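Local coordinates for ABC transporter substrate binding protein (Ribose) (Agrobacterium vitis S4, PDB 4WT7) that probably serves as the sugar-binding component of an ABC transporter, and holds D-allitol in the cleft between its two alpha/beta domains, at residues A40-D43 with D47-A50; A142-S147 with A303-K308; G160-T165 with R170-V175; P189-V194 with F203-A208. All coordinates share one frame; numbering follows the deposited sequence.

Interaction 1 belongs to the first domain, whose parallel sheet contains strand 34-39; interactions 2, 3 and 4 belong to the second, built round the sheet of strands 153-158 and 304-307. Interactions 1 and 3 touch D-allitol from opposite sides of the chain's centre, their own centres about 19 Å apart, so the sugar bridges the domains. Along the chain, interaction 1 comes first, and interactions 3 and 4 follow in series inside the long loop closed by interaction 2. Interactions 3 and 4 touch through Tyr171 with Glu190 and Gly160 with Asp193, while Ala142 of interaction 2 packs on Leu174 of interaction 3, joining helix 134-148 to the sugar-binding helix 165-178.

Interaction 1: A40-D43 with D47-A50; sequences AGTD and DLQA. With X9X (D-allitol), chain C.
Asp47 brings its CB against the backbone of the 40-43 loop, 3.5 Å from Gly41 O and 4.0 Å from Thr42 CA, while its carboxylate runs on toward the bound sugar. CG stands anti to the carbonyl carbon (chi1 -58°), which turns the carboxylate off the helix toward D-allitol. OD1 accepts a hydrogen bond of 2.9 Å from OAE of the sugar. OD2 receives a water hydrogen at 2.8 Å and also forms a salt bridge with Arg72, which probably offsets the charge and keeps the carboxylate from rotating. The same water donates to Asp43 OD1 and accepts from Asp43 N, the latter at 3.0 Å. It thus sits between two like charges, with Asp43 OD1 and Asp47 OD2 4.3 Å apart; the repulsion expected there is probably relieved by the water and by Arg72.

Leu48, next along, makes the apolar part of the contact. Its CB passes 3.8 Å from Thr42 O, and the CD1 branch lies alongside Thr42 CB at 4.0 Å. The Thr42 hydroxyl takes no part in this packing, since OG1 is hydrogen-bonded to Asp69 OD2. Beyond Leu48 the helix leaves the loop: Gln49 touches Pro275 and Ala276 of helix 275-290, and Ala50 O accepts from Gln54 NE2. The contact therefore folds the loop leaving strand 34-39 back over the first turn of helix 45-60, with strand 64-69 supplying Asp69 and helix 275-290 approaching at Gln49.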
loop_
_atom_site.group_PDB
_atom_site.type_symbol
_atom_site.label_atom_id
_atom_site.label_comp_id
_atom_site.label_asym_id
_atom_site.label_seq_id
_atom_site.Cartn_x
_atom_site.Cartn_y
_atom_site.Cartn_z
ATOM N N ALA A 40 10.560 -2.986 -3.814
ATOM C CA ALA A 40 10.116 -3.126 -5.195
ATOM C C ALA A 40 10.297 -1.784 -5.956
ATOM O O ALA A 40 10.623 -1.780 -7.136
ATOM C CB ALA A 40 8.676 -3.569 -5.254
ATOM N N GLY A 41 10.069 -0.653 -5.284
ATOM C CA GLY A 41 10.297 0.659 -5.903
ATOM C C GLY A 41 10.294 1.777 -4.882
ATOM O O GLY A 41 10.142 1.517 -3.688
ATOM N N THR A 42 10.458 3.013 -5.361
ATOM C CA THR A 42 10.306 4.194 -4.528
ATOM C C THR A 42 9.545 5.317 -5.257
ATOM O O THR A 42 9.804 6.477 -4.984
ATOM C CB THR A 42 11.675 4.820 -4.213
ATOM O OG1 THR A 42 12.398 4.991 -5.448
ATOM C CG2 THR A 42 12.459 3.954 -3.270
ATOM N N ASP A 43 8.655 4.979 -6.189
ATOM C CA ASP A 43 8.169 5.968 -7.143
ATOM C C ASP A 43 6.955 6.748 -6.649
ATOM O O ASP A 43 6.395 7.549 -7.399
ATOM C CB ASP A 43 7.805 5.290 -8.468
ATOM C CG ASP A 43 6.388 4.764 -8.467
ATOM O OD1 ASP A 43 6.026 4.083 -7.494
ATOM O OD2 ASP A 43 5.614 5.074 -9.423
ATOM N N ASP A 47 5.981 4.167 -0.679
ATOM C CA ASP A 47 7.165 3.360 -0.886
ATOM C C ASP A 47 8.439 4.100 -0.513
ATOM O O ASP A 47 9.309 3.537 0.136
ATOM C CB ASP A 47 7.265 2.901 -2.344
ATOM C CG ASP A 47 6.070 2.106 -2.800
ATOM O OD1 ASP A 47 5.062 1.977 -2.063
ATOM O OD2 ASP A 47 6.138 1.602 -3.941
ATOM N N LEU A 48 8.556 5.347 -0.970
ATOM C CA LEU A 48 9.699 6.186 -0.650
ATOM C C LEU A 48 9.847 6.362 0.868
ATOM O O LEU A 48 10.918 6.192 1.415
ATOM C CB LEU A 48 9.557 7.572 -1.319
ATOM C CG LEU A 48 10.768 8.475 -1.121
ATOM C CD1 LEU A 48 12.029 7.775 -1.527
ATOM C CD2 LEU A 48 10.621 9.796 -1.888
ATOM N N GLN A 49 8.752 6.685 1.536
ATOM C CA GLN A 49 8.757 6.874 2.998
ATOM C C GLN A 49 9.239 5.648 3.815
ATOM O O GLN A 49 10.069 5.747 4.717
ATOM C CB GLN A 49 7.351 7.215 3.434
ATOM C CG GLN A 49 6.875 8.571 2.968
ATOM C CD GLN A 49 7.465 9.673 3.817
ATOM O OE1 GLN A 49 7.283 9.710 5.052
ATOM N NE2 GLN A 49 8.230 10.533 3.180
ATOM N N ALA A 50 8.677 4.498 3.494
ATOM C CA ALA A 50 9.015 3.239 4.150
ATOM C C ALA A 50 10.479 2.839 3.888
ATOM O O ALA A 50 11.188 2.408 4.769
ATOM C CB ALA A 50 8.041 2.128 3.623
HETATM O OAA X9X C . 1.577 -2.238 -4.354
HETATM C CAG X9X C . 1.070 -0.972 -4.576
HETATM C CAI X9X C . 0.732 -0.123 -3.394
HETATM O OAC X9X C . -0.416 -0.586 -2.723
HETATM C CAK X9X C . 1.926 0.074 -2.506
HETATM O OAE X9X C . 2.926 0.535 -3.330
HETATM C CAL X9X C . 1.687 1.172 -1.468
HETATM O OAF X9X C . 1.321 2.366 -2.070
HETATM C CAJ X9X C . 0.768 0.836 -0.311
HETATM O OAD X9X C . -0.580 0.963 -0.606
HETATM C CAH X9X C . 1.028 -0.491 0.371
HETATM O OAB X9X C . 0.691 -0.543 1.741
HETATM O O HOH W 1 7.349 2.319 -6.387
#

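Interaction 2: A142-S147 with A303-K308; sequences ALQLVS and ALLANK
Gln144 OE1 is the atom on which this contact converges, meeting Asn307 ND2 at 3.2 Å and Leu305 CD2 at 3.3 Å. The hydrogen bond from Asn307 ND2 is almost straight, with an N-H...O angle of 175°. It lies nearly in the amide plane of Asn307 but arrives 35° out of the Gln144 carbonyl plane, the two amide planes being 81° apart. Leu305 adds a methyl contact beside this bond, its CD1 branch lying farther from the oxygen than CD2.

Further out, each amide is held at its other atom. Gln144 extends from the helix with CG anti to the backbone N and bends at the next bond, and its NE2 donates to Asp148 OD1 one turn on. Asn307 OD1 takes a weak hydrogen bond from Gln309 N, while Thr310 OG1 is bonded to Asn307 N and Leu305 O. Gln144 also touches Ala269 of strand 267-272, and Leu305 touches Val271 of the same strand. Through Gln144, the side of helix 134-148 thus meets strand 304-307, the outermost strand of the second sheet and antiparallel to 267-272, a surface-level helix-on-sheet contact in the second alpha/beta domain of a periplasmic binding protein.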
loop_
_atom_site.group_PDB
_atom_site.type_symbol
_atom_site.label_atom_id
_atom_site.label_comp_id
_atom_site.label_asym_id
_atom_site.label_seq_id
_atom_site.Cartn_x
_atom_site.Cartn_y
_atom_site.Cartn_z
ATOM N N ALA A 142 -14.652 0.157 2.653
ATOM C CA ALA A 142 -15.811 -0.350 1.950
ATOM C C ALA A 142 -17.107 0.131 2.610
ATOM O O ALA A 142 -18.054 0.514 1.936
ATOM C CB ALA A 142 -15.765 -1.883 1.854
ATOM N N LEU A 143 -17.153 0.112 3.940
ATOM C CA LEU A 143 -18.359 0.533 4.642
ATOM C C LEU A 143 -18.607 2.025 4.408
ATOM O O LEU A 143 -19.747 2.468 4.271
ATOM C CB LEU A 143 -18.274 0.199 6.138
ATOM C CG LEU A 143 -18.399 -1.301 6.437
ATOM C CD1 LEU A 143 -17.971 -1.627 7.877
ATOM C CD2 LEU A 143 -19.824 -1.743 6.213
ATOM N N GLN A 144 -17.527 2.792 4.362
ATOM C CA GLN A 144 -17.640 4.212 4.081
ATOM C C GLN A 144 -18.228 4.389 2.685
ATOM O O GLN A 144 -19.144 5.181 2.474
ATOM C CB GLN A 144 -16.281 4.895 4.180
ATOM C CG GLN A 144 -16.340 6.397 3.841
ATOM C CD GLN A 144 -16.625 7.225 5.061
ATOM O OE1 GLN A 144 -15.875 7.171 6.027
ATOM N NE2 GLN A 144 -17.713 7.982 5.042
ATOM N N LEU A 145 -17.685 3.641 1.735
ATOM C CA LEU A 145 -18.118 3.714 0.353
ATOM C C LEU A 145 -19.620 3.426 0.276
ATOM O O LEU A 145 -20.385 4.215 -0.279
ATOM C CB LEU A 145 -17.289 2.764 -0.541
ATOM C CG LEU A 145 -17.613 2.816 -2.056
ATOM C CD1 LEU A 145 -16.469 2.317 -2.921
ATOM C CD2 LEU A 145 -18.831 1.986 -2.374
ATOM N N VAL A 146 -20.044 2.305 0.862
ATOM C CA VAL A 146 -21.439 1.862 0.816
ATOM C C VAL A 146 -22.376 2.899 1.458
ATOM O O VAL A 146 -23.356 3.368 0.830
ATOM C CB VAL A 146 -21.604 0.462 1.481
ATOM C CG1 VAL A 146 -23.071 0.157 1.786
ATOM C CG2 VAL A 146 -21.018 -0.627 0.580
ATOM N N SER A 147 -22.084 3.263 2.698
ATOM C CA SER A 147 -22.831 4.348 3.352
ATOM C C SER A 147 -22.920 5.583 2.423
ATOM O O SER A 147 -24.006 6.083 2.146
ATOM C CB SER A 147 -22.215 4.671 4.720
ATOM O OG SER A 147 -22.679 5.905 5.249
ATOM N N ALA A 303 -3.797 2.558 11.200
ATOM C CA ALA A 303 -4.137 3.363 10.015
ATOM C C ALA A 303 -5.310 4.239 10.365
ATOM O O ALA A 303 -6.061 3.901 11.248
ATOM C CB ALA A 303 -4.518 2.479 8.864
ATOM N N LEU A 304 -5.504 5.335 9.645
ATOM C CA LEU A 304 -6.547 6.300 10.013
ATOM C C LEU A 304 -7.452 6.681 8.840
ATOM O O LEU A 304 -7.000 7.316 7.895
ATOM C CB LEU A 304 -5.894 7.590 10.551
ATOM C CG LEU A 304 -4.794 7.435 11.587
ATOM C CD1 LEU A 304 -3.791 8.624 11.566
ATOM C CD2 LEU A 304 -5.505 7.343 12.938
ATOM N N LEU A 305 -8.729 6.318 8.901
ATOM C CA LEU A 305 -9.636 6.662 7.822
ATOM C C LEU A 305 -9.885 8.179 7.818
ATOM O O LEU A 305 -10.422 8.738 8.773
ATOM C CB LEU A 305 -10.970 5.926 7.942
ATOM C CG LEU A 305 -11.781 6.140 6.666
ATOM C CD1 LEU A 305 -12.634 4.922 6.311
ATOM C CD2 LEU A 305 -12.657 7.359 6.812
ATOM N N ALA A 306 -9.485 8.826 6.737
ATOM C CA ALA A 306 -9.804 10.223 6.505
ATOM C C ALA A 306 -10.934 10.371 5.465
ATOM O O ALA A 306 -10.797 9.975 4.305
ATOM C CB ALA A 306 -8.562 10.966 6.040
ATOM N N ASN A 307 -12.054 10.954 5.890
ATOM C CA ASN A 307 -13.100 11.333 4.962
ATOM C C ASN A 307 -13.187 12.863 4.977
ATOM O O ASN A 307 -12.338 13.529 5.607
ATOM C CB ASN A 307 -14.428 10.668 5.328
ATOM C CG ASN A 307 -14.903 11.017 6.724
ATOM O OD1 ASN A 307 -14.782 12.170 7.193
ATOM N ND2 ASN A 307 -15.441 10.015 7.409
ATOM N N LYS A 308 -14.189 13.438 4.312
ATOM C CA LYS A 308 -14.213 14.890 4.203
ATOM C C LYS A 308 -14.353 15.566 5.586
ATOM O O LYS A 308 -13.839 16.649 5.778
ATOM C CB LYS A 308 -15.279 15.369 3.208
ATOM C CG LYS A 308 -15.022 14.874 1.795
ATOM C CD LYS A 308 -15.757 15.734 0.803
ATOM C CE LYS A 308 -15.228 15.553 -0.574
ATOM N NZ LYS A 308 -13.867 16.113 -0.714
#

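Interaction 3: G160-T165 with R170-V175; sequences GFYGVT and RYDQLV. With X9X (D-allitol), chain C.
Tyr162 reaches from the loop to helix 165-178 and meets both Tyr171 and Asp172. The aromatic contact is oblique: the two ring planes stand at 87°, the centroids are 5.7 Å apart, and the nearest atoms are Tyr162 CE1 and Tyr171 CD2 at 3.5 Å. Against Tyr171, Val175 CG2 lies over one ring face, offset toward the rim.

The polar bond across the segments is made by the Tyr162 hydroxyl, which donates to Asp172 OD1 at 2.7 Å. That oxygen lies in the ring plane at its edge and accepts through its syn lone pair. With CG anti to the backbone N (chi1 -166°), the Tyr162 ring is carried away from the turn toward the helix, where CE1 meets Tyr171 and OH reaches Asp172. The hydroxyl of Tyr171 turns elsewhere, probably hydrogen-bonded to Glu190 OE2.

Toward the sugar, Arg170 is the polar group. Its extended side chain presents NH1 to OAD of D-allitol at 3.0 Å and NH2 to OAB at 3.1 Å, each with an N-H...O angle of 161°, so one guanidinium grips two neighbouring hydroxyls. Its remaining bonds, NE to Asn134 OD1 and NH1 to Ala225 O, fix the orientation of the group. Val164 contributes an apolar wall, CG1 lying 3.8 Å from OAA.

The backbone supports this layout: Phe161 to Val164 form a type I turn, and Val164 is the N-cap of the helix. A strand-to-helix loop running at the C-terminal end of strand 153-158 into a ligand-lining helix is the usual sugar-site arrangement of type I periplasmic binding proteins.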
loop_
_atom_site.group_PDB
_atom_site.type_symbol
_atom_site.label_atom_id
_atom_site.label_comp_id
_atom_site.label_asym_id
_atom_site.label_seq_id
_atom_site.Cartn_x
_atom_site.Cartn_y
_atom_site.Cartn_z
ATOM N N GLY A 160 -5.338 -3.876 -9.857
ATOM C CA GLY A 160 -4.198 -4.283 -10.665
ATOM C C GLY A 160 -3.018 -4.799 -9.854
ATOM O O GLY A 160 -1.968 -5.129 -10.395
ATOM N N PHE A 161 -3.167 -4.839 -8.540
ATOM C CA PHE A 161 -2.080 -5.317 -7.689
ATOM C C PHE A 161 -2.553 -6.387 -6.706
ATOM O O PHE A 161 -2.122 -6.423 -5.534
ATOM C CB PHE A 161 -1.408 -4.143 -6.975
ATOM C CG PHE A 161 -0.690 -3.200 -7.928
ATOM C CD1 PHE A 161 -1.371 -2.155 -8.534
ATOM C CD2 PHE A 161 0.648 -3.398 -8.245
ATOM C CE1 PHE A 161 -0.730 -1.318 -9.408
ATOM C CE2 PHE A 161 1.303 -2.564 -9.123
ATOM C CZ PHE A 161 0.603 -1.519 -9.720
ATOM N N TYR A 162 -3.415 -7.265 -7.211
ATOM C CA TYR A 162 -4.006 -8.325 -6.415
ATOM C C TYR A 162 -2.946 -9.322 -5.922
ATOM O O TYR A 162 -3.177 -10.038 -4.945
ATOM C CB TYR A 162 -5.108 -9.073 -7.195
ATOM C CG TYR A 162 -5.944 -9.925 -6.267
ATOM C CD1 TYR A 162 -6.800 -9.332 -5.335
ATOM C CD2 TYR A 162 -5.862 -11.302 -6.291
ATOM C CE1 TYR A 162 -7.533 -10.085 -4.463
ATOM C CE2 TYR A 162 -6.603 -12.069 -5.421
ATOM C CZ TYR A 162 -7.429 -11.456 -4.495
ATOM O OH TYR A 162 -8.161 -12.218 -3.623
ATOM N N GLY A 163 -1.789 -9.342 -6.572
ATOM C CA GLY A 163 -0.691 -10.216 -6.170
ATOM C C GLY A 163 0.114 -9.663 -4.991
ATOM O O GLY A 163 1.088 -10.279 -4.533
ATOM N N VAL A 164 -0.281 -8.504 -4.497
ATOM C CA VAL A 164 0.459 -7.817 -3.431
ATOM C C VAL A 164 -0.376 -7.914 -2.191
ATOM O O VAL A 164 -1.527 -7.490 -2.192
ATOM C CB VAL A 164 0.702 -6.331 -3.760
ATOM C CG1 VAL A 164 1.448 -5.626 -2.623
ATOM C CG2 VAL A 164 1.462 -6.219 -5.081
ATOM N N THR A 165 0.183 -8.507 -1.139
ATOM C CA THR A 165 -0.629 -8.832 0.039
ATOM C C THR A 165 -1.614 -7.771 0.523
ATOM O O THR A 165 -2.781 -8.080 0.639
ATOM C CB THR A 165 0.235 -9.296 1.217
ATOM O OG1 THR A 165 1.166 -10.269 0.737
ATOM C CG2 THR A 165 -0.623 -9.916 2.290
ATOM N N ARG A 170 -7.319 -5.727 0.833
ATOM C CA ARG A 170 -8.231 -4.600 0.718
ATOM C C ARG A 170 -9.330 -4.936 -0.285
ATOM O O ARG A 170 -10.500 -4.662 -0.038
ATOM C CB ARG A 170 -7.487 -3.321 0.296
ATOM C CG ARG A 170 -6.602 -2.716 1.403
ATOM C CD ARG A 170 -5.493 -1.844 0.860
ATOM N NE ARG A 170 -4.396 -1.718 1.814
ATOM C CZ ARG A 170 -3.212 -1.163 1.550
ATOM N NH1 ARG A 170 -2.937 -0.644 0.357
ATOM N NH2 ARG A 170 -2.293 -1.160 2.469
ATOM N N TYR A 171 -8.961 -5.569 -1.402
ATOM C CA TYR A 171 -9.949 -5.920 -2.404
ATOM C C TYR A 171 -10.919 -6.958 -1.846
ATOM O O TYR A 171 -12.149 -6.789 -1.949
ATOM C CB TYR A 171 -9.284 -6.418 -3.685
ATOM C CG TYR A 171 -10.294 -6.905 -4.679
ATOM C CD1 TYR A 171 -11.076 -6.009 -5.408
ATOM C CD2 TYR A 171 -10.510 -8.253 -4.860
ATOM C CE1 TYR A 171 -12.009 -6.469 -6.319
ATOM C CE2 TYR A 171 -11.448 -8.717 -5.781
ATOM C CZ TYR A 171 -12.185 -7.814 -6.515
ATOM O OH TYR A 171 -13.131 -8.293 -7.411
ATOM N N ASP A 172 -10.384 -8.008 -1.230
ATOM C CA ASP A 172 -11.224 -9.036 -0.622
ATOM C C ASP A 172 -12.255 -8.451 0.341
ATOM O O ASP A 172 -13.413 -8.880 0.414
ATOM C CB ASP A 172 -10.353 -10.073 0.114
ATOM C CG ASP A 172 -9.646 -11.000 -0.832
ATOM O OD1 ASP A 172 -9.944 -10.966 -2.049
ATOM O OD2 ASP A 172 -8.779 -11.768 -0.394
ATOM N N GLN A 173 -11.844 -7.433 1.084
ATOM C CA GLN A 173 -12.755 -6.837 2.042
ATOM C C GLN A 173 -13.849 -6.028 1.358
ATOM O O GLN A 173 -14.983 -6.001 1.834
ATOM C CB GLN A 173 -11.985 -6.003 3.040
ATOM C CG GLN A 173 -11.101 -6.855 3.931
ATOM C CD GLN A 173 -11.924 -7.850 4.764
ATOM O OE1 GLN A 173 -12.170 -8.999 4.364
ATOM N NE2 GLN A 173 -12.381 -7.382 5.910
ATOM N N LEU A 174 -13.514 -5.368 0.254
ATOM C CA LEU A 174 -14.510 -4.661 -0.523
ATOM C C LEU A 174 -15.521 -5.681 -1.008
ATOM O O LEU A 174 -16.739 -5.515 -0.874
ATOM C CB LEU A 174 -13.854 -3.986 -1.715
ATOM C CG LEU A 174 -14.844 -3.373 -2.708
ATOM C CD1 LEU A 174 -15.472 -2.119 -2.088
ATOM C CD2 LEU A 174 -14.123 -3.075 -3.993
ATOM N N VAL A 175 -15.010 -6.762 -1.580
ATOM C CA VAL A 175 -15.905 -7.759 -2.133
ATOM C C VAL A 175 -16.819 -8.217 -0.996
ATOM O O VAL A 175 -18.043 -8.346 -1.143
ATOM C CB VAL A 175 -15.158 -8.956 -2.715
ATOM C CG1 VAL A 175 -16.118 -10.082 -2.929
ATOM C CG2 VAL A 175 -14.451 -8.563 -3.999
HETATM O OAA X9X C . 1.577 -2.238 -4.354
HETATM C CAG X9X C . 1.070 -0.972 -4.576
HETATM C CAI X9X C . 0.732 -0.123 -3.394
HETATM O OAC X9X C . -0.416 -0.586 -2.723
HETATM C CAK X9X C . 1.926 0.074 -2.506
HETATM O OAE X9X C . 2.926 0.535 -3.330
HETATM C CAL X9X C . 1.687 1.172 -1.468
HETATM O OAF X9X C . 1.321 2.366 -2.070
HETATM C CAJ X9X C . 0.768 0.836 -0.311
HETATM O OAD X9X C . -0.580 0.963 -0.606
HETATM C CAH X9X C . 1.028 -0.491 0.371
HETATM O OAB X9X C . 0.691 -0.543 1.741
#

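Interaction 4: P189-V194 with F203-A208; sequences PELRDV and FAQVTA
The side chains of Leu191 and Gln205 run side by side, pointing opposite ways, and join the loop to the helix of a beta-alpha-beta crossover that runs from strand 184-186 through helix 198-212 to strand 221-224. Leu191 lays its CB and both methyls along the glutamine: CD1 comes to 4.1 Å from Gln205 CB, while CB and CD2 both lie 3.7 Å from Gln205 OE1. Gln205 is extended beyond CG, and with CG anti to the carbonyl carbon (chi1 -70°) its amide passes beyond the leucine to the loop backbone.

There the two ends of the amide are used differently. Gln205 NE2 donates to Arg192 O at 2.8 Å with an N-H...O angle of 152°. The oxygen lies close to the glutamine amide plane, whereas the nitrogen stands well above the carbonyl plane of Arg192. NE2 also donates to Asp201 OD2 one turn earlier in the helix, which holds the amide rotation.

On the strand side, Leu191 is hydrogen-bonded through its backbone to Val157 and Asn159 and touches Val156 and Phe158, so the loop runs on beside strand 153-158 while the helix also packs on Phe158 through Val206. The Asp193 side chain, about 7 Å from the sugar, is bonded to Gly160 N and Trp226 NE1. A single water completes the bridge to the loop, accepting from Arg192 N and donating to Gln205 OE1, with both nitrogen and oxygen 2.8 Å from it.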
loop_
_atom_site.group_PDB
_atom_site.type_symbol
_atom_site.label_atom_id
_atom_site.label_comp_id
_atom_site.label_asym_id
_atom_site.label_seq_id
_atom_site.Cartn_x
_atom_site.Cartn_y
_atom_site.Cartn_z
ATOM N N PRO A 189 -15.454 -5.574 -16.602
ATOM C CA PRO A 189 -14.017 -5.369 -16.639
ATOM C C PRO A 189 -13.631 -4.473 -15.455
ATOM O O PRO A 189 -13.888 -3.292 -15.503
ATOM C CB PRO A 189 -13.794 -4.690 -18.011
ATOM C CG PRO A 189 -15.113 -4.854 -18.758
ATOM C CD PRO A 189 -15.868 -5.909 -17.966
ATOM N N GLU A 190 -13.099 -5.058 -14.383
ATOM C CA GLU A 190 -12.398 -4.283 -13.367
ATOM C C GLU A 190 -11.255 -3.643 -14.123
ATOM O O GLU A 190 -10.814 -4.179 -15.139
ATOM C CB GLU A 190 -11.867 -5.199 -12.223
ATOM C CG GLU A 190 -12.977 -5.732 -11.327
ATOM C CD GLU A 190 -12.527 -6.569 -10.133
ATOM O OE1 GLU A 190 -11.345 -6.985 -10.046
ATOM O OE2 GLU A 190 -13.397 -6.806 -9.262
ATOM N N LEU A 191 -10.770 -2.501 -13.650
ATOM C CA LEU A 191 -9.641 -1.864 -14.298
ATOM C C LEU A 191 -8.346 -2.325 -13.664
ATOM O O LEU A 191 -8.317 -2.739 -12.510
ATOM C CB LEU A 191 -9.751 -0.347 -14.184
ATOM C CG LEU A 191 -11.045 0.240 -14.733
ATOM C CD1 LEU A 191 -11.062 1.757 -14.614
ATOM C CD2 LEU A 191 -11.269 -0.201 -16.200
ATOM N N ARG A 192 -7.259 -2.232 -14.413
ATOM C CA ARG A 192 -5.970 -2.565 -13.868
ATOM C C ARG A 192 -5.110 -1.315 -13.791
ATOM O O ARG A 192 -4.701 -0.767 -14.818
ATOM C CB ARG A 192 -5.340 -3.704 -14.679
ATOM C CG ARG A 192 -5.997 -5.091 -14.360
ATOM C CD ARG A 192 -5.480 -6.160 -15.314
ATOM N NE ARG A 192 -5.765 -5.760 -16.687
ATOM C CZ ARG A 192 -5.137 -6.214 -17.765
ATOM N NH1 ARG A 192 -4.171 -7.126 -17.651
ATOM N NH2 ARG A 192 -5.492 -5.748 -18.961
ATOM N N ASP A 193 -4.896 -0.837 -12.558
ATOM C CA ASP A 193 -4.029 0.302 -12.332
ATOM C C ASP A 193 -2.629 -0.149 -12.593
ATOM O O ASP A 193 -2.346 -1.366 -12.601
ATOM C CB ASP A 193 -4.147 0.925 -10.901
ATOM C CG ASP A 193 -4.432 -0.106 -9.797
ATOM O OD1 ASP A 193 -5.144 -1.100 -10.057
ATOM O OD2 ASP A 193 -3.971 0.106 -8.638
ATOM N N VAL A 194 -1.744 0.813 -12.821
ATOM C CA VAL A 194 -0.358 0.470 -13.148
ATOM C C VAL A 194 0.660 1.269 -12.363
ATOM O O VAL A 194 0.360 2.322 -11.813
ATOM C CB VAL A 194 -0.046 0.725 -14.645
ATOM C CG1 VAL A 194 -0.669 -0.350 -15.524
ATOM C CG2 VAL A 194 -0.502 2.121 -15.047
ATOM N N PHE A 203 -6.132 8.392 -14.922
ATOM C CA PHE A 203 -6.886 9.458 -15.577
ATOM C C PHE A 203 -7.515 9.005 -16.927
ATOM O O PHE A 203 -8.708 9.214 -17.191
ATOM C CB PHE A 203 -5.943 10.624 -15.817
ATOM C CG PHE A 203 -6.619 11.845 -16.326
ATOM C CD1 PHE A 203 -6.879 11.986 -17.670
ATOM C CD2 PHE A 203 -6.999 12.834 -15.457
ATOM C CE1 PHE A 203 -7.500 13.118 -18.143
ATOM C CE2 PHE A 203 -7.630 13.962 -15.909
ATOM C CZ PHE A 203 -7.884 14.110 -17.247
ATOM N N ALA A 204 -6.696 8.383 -17.777
ATOM C CA ALA A 204 -7.126 7.932 -19.104
ATOM C C ALA A 204 -8.180 6.823 -19.012
ATOM O O ALA A 204 -9.186 6.842 -19.711
ATOM C CB ALA A 204 -5.893 7.445 -19.919
ATOM N N GLN A 205 -7.956 5.852 -18.126
ATOM C CA GLN A 205 -8.894 4.745 -17.959
ATOM C C GLN A 205 -10.255 5.217 -17.445
ATOM O O GLN A 205 -11.313 4.814 -17.966
ATOM C CB GLN A 205 -8.299 3.698 -17.012
ATOM C CG GLN A 205 -7.123 2.945 -17.608
ATOM C CD GLN A 205 -6.970 1.586 -16.958
ATOM O OE1 GLN A 205 -7.836 0.731 -17.112
ATOM N NE2 GLN A 205 -5.903 1.399 -16.202
ATOM N N VAL A 206 -10.235 6.084 -16.435
ATOM C CA VAL A 206 -11.467 6.639 -15.925
ATOM C C VAL A 206 -12.114 7.505 -17.006
ATOM O O VAL A 206 -13.318 7.391 -17.258
ATOM C CB VAL A 206 -11.246 7.450 -14.634
ATOM C CG1 VAL A 206 -12.539 8.144 -14.192
ATOM C CG2 VAL A 206 -10.749 6.551 -13.534
ATOM N N THR A 207 -11.336 8.353 -17.675
ATOM C CA THR A 207 -11.920 9.159 -18.756
ATOM C C THR A 207 -12.618 8.258 -19.777
ATOM O O THR A 207 -13.729 8.544 -20.230
ATOM C CB THR A 207 -10.889 9.982 -19.507
ATOM O OG1 THR A 207 -10.284 10.915 -18.619
ATOM C CG2 THR A 207 -11.560 10.772 -20.643
ATOM N N ALA A 208 -11.981 7.160 -20.156
ATOM C CA ALA A 208 -12.603 6.338 -21.169
ATOM C C ALA A 208 -13.840 5.655 -20.587
ATOM O O ALA A 208 -14.831 5.474 -21.307
ATOM C CB ALA A 208 -11.624 5.331 -21.784
HETATM O O HOH W 2 -7.581 -2.075 -17.183
#